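Local coordinates for carbohydrate deacetylase Agd3 (Neosartorya fumigata, PDB 6NWZ), which acts as a de-N-acetylase of the exopolysaccharide galactosaminogalactan and is required for biofilm formation by the fungus, at residues 79-84 with 118-123; 169-174 with 214-219; 184-189 with 199-204. One frame throughout, in Å; residues are numbered along the deposited sequence.

Interaction 1 (79-84 with 118-123); sequences VAAEVS and QFDVYP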
ATOM      1  N   VAL A  79      11.600  10.882  18.944  1.00 37.43           N
ATOM      2  CA  VAL A  79      12.402  10.099  19.874  1.00 33.57           C
ATOM      3  C   VAL A  79      11.564   8.932  20.366  1.00 42.36           C
ATOM      4  O   VAL A  79      10.439   9.127  20.838  1.00 44.34           O
ATOM      5  CB  VAL A  79      12.893  10.940  21.065  1.00 32.25           C
ATOM      6  CG1 VAL A  79      14.002  10.198  21.805  1.00 33.08           C
ATOM      7  CG2 VAL A  79      13.353  12.313  20.595  1.00 29.06           C
ATOM      8  N   ALA A  80      12.117   7.729  20.270  1.00 37.22           N
ATOM      9  CA  ALA A  80      11.420   6.510  20.650  1.00 34.74           C
ATOM     10  C   ALA A  80      11.930   6.033  22.005  1.00 37.99           C
ATOM     11  O   ALA A  80      13.128   5.774  22.165  1.00 32.37           O
ATOM     12  CB  ALA A  80      11.612   5.427  19.590  1.00 34.20           C
ATOM     13  N   ALA A  81      11.018   5.932  22.976  1.00 43.34           N
ATOM     14  CA  ALA A  81      11.303   5.373  24.299  1.00 42.37           C
ATOM     15  C   ALA A  81      12.367   6.168  25.051  1.00 47.70           C
ATOM     16  O   ALA A  81      13.079   5.619  25.896  1.00 42.85           O
ATOM     17  CB  ALA A  81      11.710   3.898  24.201  1.00 27.77           C
ATOM     18  N   GLU A  82      12.485   7.465  24.752  1.00 50.33           N
ATOM     19  CA  GLU A  82      13.455   8.356  25.391  1.00 52.26           C
ATOM     20  C   GLU A  82      14.885   7.829  25.309  1.00 52.14           C
ATOM     21  O   GLU A  82      15.719   8.194  26.145  1.00 51.21           O
ATOM     22  CB  GLU A  82      13.094   8.615  26.860  1.00 38.14           C
ATOM     23  CG  GLU A  82      11.888   9.497  27.075  1.00 31.82           C
ATOM     24  CD  GLU A  82      11.430   9.506  28.522  1.00 40.36           C
ATOM     25  OE1 GLU A  82      10.970   8.453  29.012  1.00 50.85           O
ATOM     26  OE2 GLU A  82      11.528  10.565  29.173  1.00 47.12           O
ATOM     27  N   VAL A  83      15.186   7.005  24.300  1.00 42.68           N
ATOM     28  CA  VAL A  83      16.418   6.218  24.199  1.00 37.31           C
ATOM     29  C   VAL A  83      16.924   5.828  25.584  1.00 42.67           C
ATOM     30  O   VAL A  83      18.057   6.144  25.969  1.00 45.64           O
ATOM     31  CB  VAL A  83      17.504   6.945  23.377  1.00 44.90           C
ATOM     32  CG1 VAL A  83      17.085   7.000  21.924  1.00 49.35           C
ATOM     33  CG2 VAL A  83      17.796   8.352  23.894  1.00 44.01           C
ATOM     34  N   SER A  84      16.086   5.113  26.330  1.00 42.42           N
ATOM     35  CA  SER A  84      16.337   4.801  27.729  1.00 33.78           C
ATOM     36  C   SER A  84      16.909   3.399  27.891  1.00 47.86           C
ATOM     37  O   SER A  84      16.441   2.443  27.264  1.00 51.22           O
ATOM     38  CB  SER A  84      15.053   4.925  28.548  1.00 40.45           C
ATOM     39  OG  SER A  84      15.277   4.510  29.882  1.00 58.82           O
ATOM     40  N   GLN A 118       7.285  12.124  20.751  1.00 33.72           N
ATOM     41  CA  GLN A 118       7.823  11.029  21.552  1.00 31.82           C
ATOM     42  C   GLN A 118       6.762   9.949  21.685  1.00 38.57           C
ATOM     43  O   GLN A 118       5.645  10.226  22.132  1.00 38.79           O
ATOM     44  CB  GLN A 118       8.261  11.513  22.933  1.00 29.44           C
ATOM     45  CG  GLN A 118       9.341  12.564  22.901  1.00 38.94           C
ATOM     46  CD  GLN A 118      10.240  12.486  24.112  1.00 36.27           C
ATOM     47  OE1 GLN A 118      10.663  11.400  24.515  1.00 45.52           O
ATOM     48  NE2 GLN A 118      10.534  13.634  24.705  1.00 32.09           N
ATOM     49  N   PHE A 119       7.107   8.724  21.302  1.00 34.63           N
ATOM     50  CA  PHE A 119       6.207   7.597  21.458  1.00 30.41           C
ATOM     51  C   PHE A 119       6.929   6.461  22.168  1.00 37.43           C
ATOM     52  O   PHE A 119       8.161   6.396  22.193  1.00 30.97           O
ATOM     53  CB  PHE A 119       5.623   7.122  20.110  1.00 20.99           C
ATOM     54  CG  PHE A 119       6.649   6.633  19.113  1.00 30.20           C
ATOM     55  CD1 PHE A 119       7.179   5.349  19.201  1.00 28.88           C
ATOM     56  CD2 PHE A 119       7.041   7.439  18.054  1.00 37.21           C
ATOM     57  CE1 PHE A 119       8.109   4.895  18.271  1.00 34.26           C
ATOM     58  CE2 PHE A 119       7.967   6.990  17.119  1.00 39.11           C
ATOM     59  CZ  PHE A 119       8.501   5.716  17.229  1.00 34.71           C
ATOM     60  N   ASP A 120       6.129   5.564  22.749  1.00 37.87           N
ATOM     61  CA  ASP A 120       6.626   4.471  23.584  1.00 29.48           C
ATOM     62  C   ASP A 120       7.326   5.013  24.829  1.00 34.63           C
ATOM     63  O   ASP A 120       8.380   4.525  25.238  1.00 47.57           O
ATOM     64  CB  ASP A 120       7.544   3.534  22.792  1.00 31.43           C
ATOM     65  CG  ASP A 120       7.785   2.215  23.498  1.00 39.92           C
ATOM     66  OD1 ASP A 120       7.024   1.891  24.434  1.00 48.49           O
ATOM     67  OD2 ASP A 120       8.744   1.509  23.122  1.00 42.20           O
ATOM     68  N   VAL A 121       6.728   6.034  25.444  1.00 34.64           N
ATOM     69  CA  VAL A 121       7.265   6.645  26.651  1.00 36.45           C
ATOM     70  C   VAL A 121       6.290   6.430  27.802  1.00 41.91           C
ATOM     71  O   VAL A 121       5.074   6.318  27.610  1.00 36.49           O
ATOM     72  CB  VAL A 121       7.563   8.151  26.460  1.00 39.91           C
ATOM     73  CG1 VAL A 121       8.618   8.350  25.382  1.00 53.14           C
ATOM     74  CG2 VAL A 121       6.293   8.918  26.122  1.00 23.06           C
ATOM     75  N   TYR A 122       6.845   6.363  29.006  1.00 37.63           N
ATOM     76  CA  TYR A 122       6.050   6.187  30.216  1.00 37.53           C
ATOM     77  C   TYR A 122       5.563   7.546  30.706  1.00 38.74           C
ATOM     78  O   TYR A 122       6.345   8.502  30.728  1.00 37.61           O
ATOM     79  CB  TYR A 122       6.885   5.491  31.294  1.00 38.06           C
ATOM     80  CG  TYR A 122       6.173   5.275  32.615  1.00 46.17           C
ATOM     81  CD1 TYR A 122       5.362   4.164  32.822  1.00 41.06           C
ATOM     82  CD2 TYR A 122       6.329   6.175  33.664  1.00 52.30           C
ATOM     83  CE1 TYR A 122       4.712   3.962  34.039  1.00 34.51           C
ATOM     84  CE2 TYR A 122       5.687   5.983  34.881  1.00 48.83           C
ATOM     85  CZ  TYR A 122       4.882   4.877  35.063  1.00 46.82           C
ATOM     86  OH  TYR A 122       4.249   4.691  36.272  1.00 49.92           O
ATOM     87  N   PRO A 123       4.284   7.676  31.091  1.00 40.50           N
ATOM     88  CA  PRO A 123       3.764   8.992  31.499  1.00 37.84           C
ATOM     89  C   PRO A 123       4.457   9.540  32.736  1.00 44.63           C
ATOM     90  O   PRO A 123       4.353   8.979  33.830  1.00 54.15           O
ATOM     91  CB  PRO A 123       2.277   8.722  31.761  1.00 34.03           C
ATOM     92  CG  PRO A 123       2.184   7.255  32.003  1.00 44.26           C
ATOM     93  CD  PRO A 123       3.251   6.631  31.151  1.00 39.47           C
TER
HETATM   94  O   HOH W   1       9.904   6.048  28.953  1.00 29.46           O

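Interaction 2 (169-174 with 214-219); sequences LWHYPA and FFIGFA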
ATOM      1  N   LEU A 169       0.267  -4.195  21.982  1.00 47.47           N
ATOM      2  CA  LEU A 169       1.054  -2.988  22.185  1.00 30.99           C
ATOM      3  C   LEU A 169       1.007  -2.627  23.663  1.00 37.47           C
ATOM      4  O   LEU A 169      -0.065  -2.325  24.197  1.00 39.27           O
ATOM      5  CB  LEU A 169       0.519  -1.836  21.334  1.00 33.43           C
ATOM      6  CG  LEU A 169       0.459  -2.041  19.820  1.00 35.21           C
ATOM      7  CD1 LEU A 169      -0.183  -0.836  19.135  1.00 31.14           C
ATOM      8  CD2 LEU A 169       1.851  -2.299  19.269  1.00 29.21           C
ATOM      9  N   TRP A 170       2.160  -2.674  24.324  1.00 30.70           N
ATOM     10  CA  TRP A 170       2.214  -2.296  25.729  1.00 35.44           C
ATOM     11  C   TRP A 170       1.995  -0.794  25.862  1.00 46.04           C
ATOM     12  O   TRP A 170       2.640  -0.002  25.167  1.00 56.13           O
ATOM     13  CB  TRP A 170       3.557  -2.705  26.333  1.00 30.72           C
ATOM     14  CG  TRP A 170       3.564  -2.721  27.828  1.00 41.15           C
ATOM     15  CD1 TRP A 170       4.157  -1.813  28.656  1.00 46.46           C
ATOM     16  CD2 TRP A 170       2.943  -3.694  28.678  1.00 48.46           C
ATOM     17  NE1 TRP A 170       3.946  -2.162  29.970  1.00 49.22           N
ATOM     18  CE2 TRP A 170       3.203  -3.312  30.009  1.00 46.82           C
ATOM     19  CE3 TRP A 170       2.196  -4.853  28.442  1.00 44.54           C
ATOM     20  CZ2 TRP A 170       2.741  -4.046  31.099  1.00 40.31           C
ATOM     21  CZ3 TRP A 170       1.734  -5.577  29.526  1.00 47.69           C
ATOM     22  CH2 TRP A 170       2.010  -5.172  30.837  1.00 54.48           C
ATOM     23  N   HIS A 171       1.075  -0.396  26.745  1.00 34.38           N
ATOM     24  CA  HIS A 171       0.782   1.016  26.967  1.00 39.49           C
ATOM     25  C   HIS A 171       0.626   1.280  28.462  1.00 37.16           C
ATOM     26  O   HIS A 171       0.685   0.367  29.288  1.00 58.71           O
ATOM     27  CB  HIS A 171      -0.463   1.454  26.193  1.00 37.27           C
ATOM     28  CG  HIS A 171      -1.650   0.570  26.403  1.00 40.89           C
ATOM     29  ND1 HIS A 171      -1.840  -0.600  25.697  1.00 41.07           N
ATOM     30  CD2 HIS A 171      -2.713   0.685  27.235  1.00 30.94           C
ATOM     31  CE1 HIS A 171      -2.969  -1.168  26.085  1.00 31.70           C
ATOM     32  NE2 HIS A 171      -3.516  -0.411  27.020  1.00 36.68           N
ATOM     33  N   TYR A 172       0.445   2.553  28.811  1.00 38.53           N
ATOM     34  CA  TYR A 172       0.330   2.971  30.208  1.00 32.47           C
ATOM     35  C   TYR A 172      -0.805   3.979  30.325  1.00 37.03           C
ATOM     36  O   TYR A 172      -0.649   5.148  29.933  1.00 35.35           O
ATOM     37  CB  TYR A 172       1.631   3.576  30.726  1.00 26.07           C
ATOM     38  CG  TYR A 172       2.875   2.774  30.425  1.00 51.87           C
ATOM     39  CD1 TYR A 172       3.572   2.965  29.239  1.00 54.34           C
ATOM     40  CD2 TYR A 172       3.363   1.836  31.330  1.00 41.90           C
ATOM     41  CE1 TYR A 172       4.712   2.243  28.953  1.00 56.56           C
ATOM     42  CE2 TYR A 172       4.509   1.106  31.052  1.00 56.08           C
ATOM     43  CZ  TYR A 172       5.178   1.316  29.859  1.00 64.74           C
ATOM     44  OH  TYR A 172       6.319   0.603  29.561  1.00 64.03           O
ATOM     45  N   PRO A 173      -1.959   3.568  30.844  1.00 34.73           N
ATOM     46  CA  PRO A 173      -3.041   4.528  31.090  1.00 34.48           C
ATOM     47  C   PRO A 173      -2.562   5.667  31.976  1.00 37.45           C
ATOM     48  O   PRO A 173      -1.918   5.450  33.006  1.00 40.20           O
ATOM     49  CB  PRO A 173      -4.110   3.678  31.779  1.00 32.63           C
ATOM     50  CG  PRO A 173      -3.862   2.294  31.262  1.00 27.46           C
ATOM     51  CD  PRO A 173      -2.370   2.182  31.121  1.00 31.31           C
ATOM     52  N   ALA A 174      -2.870   6.894  31.564  1.00 40.64           N
ATOM     53  CA  ALA A 174      -2.270   8.082  32.150  1.00 37.41           C
ATOM     54  C   ALA A 174      -3.340   9.074  32.580  1.00 44.17           C
ATOM     55  O   ALA A 174      -4.520   8.947  32.237  1.00 38.38           O
ATOM     56  CB  ALA A 174      -1.305   8.752  31.165  1.00 31.46           C
ATOM     57  N   PHE A 214       3.091   9.898  23.070  1.00 32.59           N
ATOM     58  CA  PHE A 214       2.243   8.716  22.979  1.00 32.67           C
ATOM     59  C   PHE A 214       2.630   7.738  24.083  1.00 33.23           C
ATOM     60  O   PHE A 214       3.768   7.255  24.118  1.00 46.22           O
ATOM     61  CB  PHE A 214       2.372   8.051  21.608  1.00 35.31           C
ATOM     62  CG  PHE A 214       1.599   8.741  20.513  1.00 32.19           C
ATOM     63  CD1 PHE A 214       2.151   9.802  19.820  1.00 27.37           C
ATOM     64  CD2 PHE A 214       0.326   8.311  20.166  1.00 24.63           C
ATOM     65  CE1 PHE A 214       1.448  10.432  18.809  1.00 31.73           C
ATOM     66  CE2 PHE A 214      -0.384   8.937  19.158  1.00 22.80           C
ATOM     67  CZ  PHE A 214       0.177   9.999  18.478  1.00 31.99           C
ATOM     68  N   PHE A 215       1.686   7.443  24.974  1.00 30.34           N
ATOM     69  CA  PHE A 215       1.888   6.489  26.064  1.00 27.93           C
ATOM     70  C   PHE A 215       1.618   5.052  25.632  1.00 40.98           C
ATOM     71  O   PHE A 215       1.027   4.268  26.381  1.00 42.66           O
ATOM     72  CB  PHE A 215       1.003   6.874  27.246  1.00 24.15           C
ATOM     73  CG  PHE A 215       1.199   8.288  27.716  1.00 25.68           C
ATOM     74  CD1 PHE A 215       2.473   8.813  27.866  1.00 26.48           C
ATOM     75  CD2 PHE A 215       0.107   9.096  27.996  1.00 33.66           C
ATOM     76  CE1 PHE A 215       2.655  10.120  28.296  1.00 23.71           C
ATOM     77  CE2 PHE A 215       0.282  10.404  28.425  1.00 33.41           C
ATOM     78  CZ  PHE A 215       1.558  10.914  28.575  1.00 37.09           C
ATOM     79  N   ILE A 216       2.038   4.685  24.422  1.00 33.87           N
ATOM     80  CA  ILE A 216       1.834   3.344  23.891  1.00 25.87           C
ATOM     81  C   ILE A 216       2.998   3.032  22.961  1.00 34.08           C
ATOM     82  O   ILE A 216       3.575   3.930  22.341  1.00 39.04           O
ATOM     83  CB  ILE A 216       0.469   3.223  23.168  1.00 29.01           C
ATOM     84  CG1 ILE A 216       0.252   1.806  22.637  1.00 27.30           C
ATOM     85  CG2 ILE A 216       0.349   4.246  22.039  1.00 27.45           C
ATOM     86  CD1 ILE A 216      -1.113   1.595  22.035  1.00 30.90           C
ATOM     87  N   GLY A 217       3.366   1.754  22.891  1.00 27.42           N
ATOM     88  CA  GLY A 217       4.423   1.346  21.985  1.00 41.27           C
ATOM     89  C   GLY A 217       3.968   1.345  20.536  1.00 41.39           C
ATOM     90  O   GLY A 217       2.783   1.238  20.227  1.00 46.65           O
ATOM     91  N   PHE A 218       4.939   1.472  19.635  1.00 33.85           N
ATOM     92  CA  PHE A 218       4.699   1.436  18.200  1.00 31.80           C
ATOM     93  C   PHE A 218       5.383   0.223  17.575  1.00 39.37           C
ATOM     94  O   PHE A 218       6.461  -0.193  18.011  1.00 30.49           O
ATOM     95  CB  PHE A 218       5.194   2.719  17.531  1.00 25.69           C
ATOM     96  CG  PHE A 218       4.185   3.827  17.537  1.00 27.36           C
ATOM     97  CD1 PHE A 218       3.815   4.443  18.717  1.00 31.42           C
ATOM     98  CD2 PHE A 218       3.612   4.258  16.354  1.00 28.15           C
ATOM     99  CE1 PHE A 218       2.885   5.470  18.717  1.00 24.82           C
ATOM    100  CE2 PHE A 218       2.685   5.282  16.346  1.00 25.77           C
ATOM    101  CZ  PHE A 218       2.321   5.889  17.528  1.00 28.89           C
ATOM    102  N   ALA A 219       4.746  -0.346  16.547  1.00 41.53           N
ATOM    103  CA  ALA A 219       5.276  -1.516  15.853  1.00 37.09           C
ATOM    104  C   ALA A 219       4.644  -1.537  14.463  1.00 39.68           C
ATOM    105  O   ALA A 219       3.713  -2.294  14.178  1.00 41.89           O
ATOM    106  CB  ALA A 219       4.994  -2.808  16.619  1.00 25.58           C
TER

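Interaction 3 (184-189 with 199-204); sequences EIAQFA and TAAVIN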
ATOM      1  N   GLU A 184      -5.329  16.391  26.067  1.00 27.81           N
ATOM      2  CA  GLU A 184      -5.488  14.999  25.667  1.00 27.34           C
ATOM      3  C   GLU A 184      -5.996  14.929  24.231  1.00 33.14           C
ATOM      4  O   GLU A 184      -6.945  15.633  23.871  1.00 38.40           O
ATOM      5  CB  GLU A 184      -6.452  14.279  26.612  1.00 29.46           C
ATOM      6  CG  GLU A 184      -7.035  12.995  26.048  1.00 24.79           C
ATOM      7  CD  GLU A 184      -7.955  12.281  27.023  1.00 44.79           C
ATOM      8  OE1 GLU A 184      -7.499  11.913  28.130  1.00 41.94           O
ATOM      9  OE2 GLU A 184      -9.138  12.085  26.680  1.00 62.82           O
ATOM     10  N   ILE A 185      -5.358  14.091  23.416  1.00 27.10           N
ATOM     11  CA  ILE A 185      -5.803  13.864  22.045  1.00 33.46           C
ATOM     12  C   ILE A 185      -6.258  12.432  21.799  1.00 40.91           C
ATOM     13  O   ILE A 185      -6.967  12.188  20.807  1.00 43.11           O
ATOM     14  CB  ILE A 185      -4.712  14.252  21.021  1.00 24.43           C
ATOM     15  CG1 ILE A 185      -3.524  13.295  21.114  1.00 19.13           C
ATOM     16  CG2 ILE A 185      -4.251  15.685  21.224  1.00 20.32           C
ATOM     17  CD1 ILE A 185      -2.536  13.443  19.980  1.00 27.40           C
ATOM     18  N   ALA A 186      -5.878  11.474  22.643  1.00 34.22           N
ATOM     19  CA  ALA A 186      -6.306  10.090  22.508  1.00 33.14           C
ATOM     20  C   ALA A 186      -6.643   9.538  23.885  1.00 31.74           C
ATOM     21  O   ALA A 186      -6.164  10.030  24.910  1.00 29.95           O
ATOM     22  CB  ALA A 186      -5.236   9.220  21.836  1.00 31.58           C
ATOM     23  N   GLN A 187      -7.460   8.490  23.899  1.00 39.44           N
ATOM     24  CA  GLN A 187      -8.038   8.013  25.147  1.00 35.68           C
ATOM     25  C   GLN A 187      -8.184   6.499  25.106  1.00 34.64           C
ATOM     26  O   GLN A 187      -8.638   5.943  24.101  1.00 36.72           O
ATOM     27  CB  GLN A 187      -9.393   8.690  25.385  1.00 35.07           C
ATOM     28  CG  GLN A 187     -10.106   8.302  26.653  1.00 46.38           C
ATOM     29  CD  GLN A 187     -11.333   9.156  26.898  1.00 41.89           C
ATOM     30  OE1 GLN A 187     -12.465   8.696  26.753  1.00 49.73           O
ATOM     31  NE2 GLN A 187     -11.113  10.408  27.272  1.00 28.46           N
ATOM     32  N   PHE A 188      -7.776   5.841  26.191  1.00 37.09           N
ATOM     33  CA  PHE A 188      -8.001   4.411  26.346  1.00 28.63           C
ATOM     34  C   PHE A 188      -9.408   4.172  26.878  1.00 30.99           C
ATOM     35  O   PHE A 188      -9.798   4.739  27.903  1.00 35.30           O
ATOM     36  CB  PHE A 188      -6.982   3.792  27.303  1.00 35.53           C
ATOM     37  CG  PHE A 188      -5.578   3.786  26.780  1.00 38.00           C
ATOM     38  CD1 PHE A 188      -5.276   3.174  25.576  1.00 29.78           C
ATOM     39  CD2 PHE A 188      -4.555   4.387  27.499  1.00 39.58           C
ATOM     40  CE1 PHE A 188      -3.979   3.164  25.094  1.00 42.62           C
ATOM     41  CE2 PHE A 188      -3.254   4.377  27.024  1.00 37.27           C
ATOM     42  CZ  PHE A 188      -2.967   3.768  25.817  1.00 30.50           C
ATOM     43  N   ALA A 189     -10.161   3.328  26.184  1.00 34.54           N
ATOM     44  CA  ALA A 189     -11.490   2.970  26.635  1.00 32.66           C
ATOM     45  C   ALA A 189     -11.407   2.030  27.835  1.00 40.72           C
ATOM     46  O   ALA A 189     -10.397   1.352  28.037  1.00 33.21           O
ATOM     47  CB  ALA A 189     -12.272   2.309  25.502  1.00 26.12           C
ATOM     48  N   THR A 199      -6.009   8.599  29.705  1.00 40.75           N
ATOM     49  CA  THR A 199      -5.299   9.330  28.666  1.00 40.76           C
ATOM     50  C   THR A 199      -4.295   8.428  27.960  1.00 34.73           C
ATOM     51  O   THR A 199      -3.514   7.724  28.606  1.00 38.33           O
ATOM     52  CB  THR A 199      -4.583  10.536  29.266  1.00 43.94           C
ATOM     53  OG1 THR A 199      -5.554  11.473  29.752  1.00 44.92           O
ATOM     54  CG2 THR A 199      -3.706  11.203  28.221  1.00 31.23           C
ATOM     55  N   ALA A 200      -4.306   8.466  26.629  1.00 29.71           N
ATOM     56  CA  ALA A 200      -3.408   7.657  25.819  1.00 25.75           C
ATOM     57  C   ALA A 200      -2.356   8.462  25.077  1.00 30.13           C
ATOM     58  O   ALA A 200      -1.262   7.949  24.844  1.00 22.99           O
ATOM     59  CB  ALA A 200      -4.206   6.837  24.802  1.00 24.45           C
ATOM     60  N   ALA A 201      -2.656   9.700  24.697  1.00 33.90           N
ATOM     61  CA  ALA A 201      -1.677  10.552  24.040  1.00 34.16           C
ATOM     62  C   ALA A 201      -2.015  12.003  24.352  1.00 30.55           C
ATOM     63  O   ALA A 201      -3.182  12.354  24.539  1.00 33.47           O
ATOM     64  CB  ALA A 201      -1.639  10.310  22.525  1.00 22.53           C
ATOM     65  N   VAL A 202      -0.979  12.838  24.420  1.00 30.71           N
ATOM     66  CA  VAL A 202      -1.117  14.230  24.825  1.00 37.85           C
ATOM     67  C   VAL A 202      -0.338  15.117  23.863  1.00 32.69           C
ATOM     68  O   VAL A 202       0.490  14.653  23.078  1.00 37.77           O
ATOM     69  CB  VAL A 202      -0.636  14.478  26.271  1.00 34.69           C
ATOM     70  CG1 VAL A 202      -1.457  13.677  27.263  1.00 24.72           C
ATOM     71  CG2 VAL A 202       0.848  14.153  26.412  1.00 30.06           C
ATOM     72  N   ILE A 203      -0.626  16.414  23.939  1.00 25.28           N
ATOM     73  CA  ILE A 203       0.181  17.458  23.321  1.00 30.38           C
ATOM     74  C   ILE A 203       0.580  18.439  24.412  1.00 37.52           C
ATOM     75  O   ILE A 203      -0.278  18.936  25.151  1.00 35.54           O
ATOM     76  CB  ILE A 203      -0.570  18.186  22.191  1.00 28.13           C
ATOM     77  CG1 ILE A 203      -0.786  17.270  20.990  1.00 27.58           C
ATOM     78  CG2 ILE A 203       0.203  19.410  21.754  1.00 32.43           C
ATOM     79  CD1 ILE A 203      -1.423  17.985  19.816  1.00 23.86           C
ATOM     80  N   ASN A 204       1.875  18.709  24.519  1.00 36.76           N
ATOM     81  CA  ASN A 204       2.408  19.582  25.552  1.00 28.97           C
ATOM     82  C   ASN A 204       2.764  20.936  24.961  1.00 39.48           C
ATOM     83  O   ASN A 204       3.228  21.030  23.820  1.00 42.78           O
ATOM     84  CB  ASN A 204       3.649  18.970  26.204  1.00 31.03           C
ATOM     85  CG  ASN A 204       3.385  17.605  26.795  1.00 32.59           C
ATOM     86  OD1 ASN A 204       3.999  16.618  26.395  1.00 36.07           O
ATOM     87  ND2 ASN A 204       2.475  17.541  27.761  1.00 33.79           N
TER

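Interaction 1 (79-84 with 118-123)
The F119 ring lies against A80 of the neighbouring strand, with A80 CA over one of its faces. F119 has CG between its backbone N and carbonyl carbon (chi1 62°), which brings the ring back beneath A80, and A80 CB packs on F119 CE1 at 3.8 Å. F218 meets the same ring from outside the pair.

Q118 lies on the same face of the sheet as V79, and its end meets E82 of the turn beyond the strand; the two side chains cross at about a right angle, amide and carboxylate planes 57° apart. It is the aliphatic E82 CG that touches the amide, 3.4 Å from Q118 OE1, and V121 CG1 packs on that methylene at 3.9 Å. Q118 NE2 is hydrogen-bonded to Q211 OE1.

Strands 76-80 and 115-119 pair in parallel through V79-Q118 and A80-F119, where both end. A81 N bonds F119 O at 3.0 Å, whereas F119 N reaches V79 O only weakly, at 3.4 Å. Beyond the strands a water joins the segments, donating a hydrogen bond to E82 OE1 (2.6 Å) and accepting one from Y122 N (3.1 Å). Direct polar pairing is thus left to the backbone, with the E82 carboxylate linked across through one water.

Interaction 2 (169-174 with 214-219)
The F215 ring meets A174 obliquely, with F215 CD2 3.5 Å from A174 CB, while Y172 O also lies obliquely against it. The H171 imidazole is likewise approached at a slant, by I216 CD1. Within 169-174 the indole of W170 has the Y172 hydroxyl at its edge, in plane. The imidazole is fixed through both nitrogens: H171 ND1 donates to L169 O at 2.9 Å, nearly in the ring plane, and H171 NE2 bonds Q143. With CG between its backbone N and carbonyl carbon (chi1 51°), the ring folds back so that ND1 reaches L169 O; H171 CB lies 3.6 Å from I216 CB.

Both segments lie mostly in loops of the region assigned to carbohydrate-binding module family CBM87, one between strands 164-165 and 174-176, the other between strand 209-214 and helix 224-237. Their touching parts, 169-174 and 215-219, run in nearly opposite directions (170° apart) and form a single backbone bridge, H171 with I216. Around it, G217 N bonds W170 O and Y172 N bonds F215 O, each at 3.0 Å. L169 CB lies 3.9 Å from I216 CD1 and L169 CD2 4.1 Å from A219 CB; the L169 side chain also touches T225 and S226 of that helix.

Interaction 3 (184-189 with 199-204)
E184 swings CG opposite its backbone N (chi1 161°) and stays extended beyond it, while T199 holds OG1 opposite its carbonyl carbon (chi1 -66°); these torsions bring E184 OE1 end-on to the threonine hydroxyl, the two side chains crossing obliquely. T199 OG1 donates to E184 OE1 at 2.6 Å, meeting the oxygen nearly along its C-O bond direction. E184 OE2 takes a second bond on its syn side, from Q187 NE2 at 2.7 Å. Two neutral donors, one per oxygen, therefore restrict the rotation of the carboxylate.

The segments belong to the beta hairpin of strands 182-188 and 198-206, whose antiparallel register slips at two successive beta bulges. At the first, I185 N and A186 N both point to A201 O, strongly from I185 (3.0 Å) and weakly from A186 (3.4 Å). At the second, A200 is the additional residue, and A200 N bonds A186 O at 3.0 Å, with the donor well above the carbonyl plane.

With its CB directed at the partner strand, A200 sits over the F188 ring in a CH-pi contact: A200 CB is 3.4 Å from the ring centroid and 11° off the normal. I185 and I203 cross at about a right angle, I185 CG2 packing on I203 CG1 at 3.8 Å.

Centre to centre, interaction 2 stands about 9 Å from interaction 1 and about 10 Å from interaction 3, between them. Toward interaction 1, F214 N probably hydrogen-bonds Q118 O (2.7 Å), and the rings of Y122 and Y172 meet edge-to-face. Toward interaction 3, A174 O with T199 N and F215 N with A200 O are probable hydrogen bonds, both 3.0 Å, while H171 packs on F188. Interactions 1 and 3 do not touch, their nearest atoms about 7 Å apart. The I203 side chain comes within about 8 Å of the zinc ion held by E210 and L684, and the Q118 side chain is about 11 Å from that of E210; D256, H388 and H392 bind a different zinc.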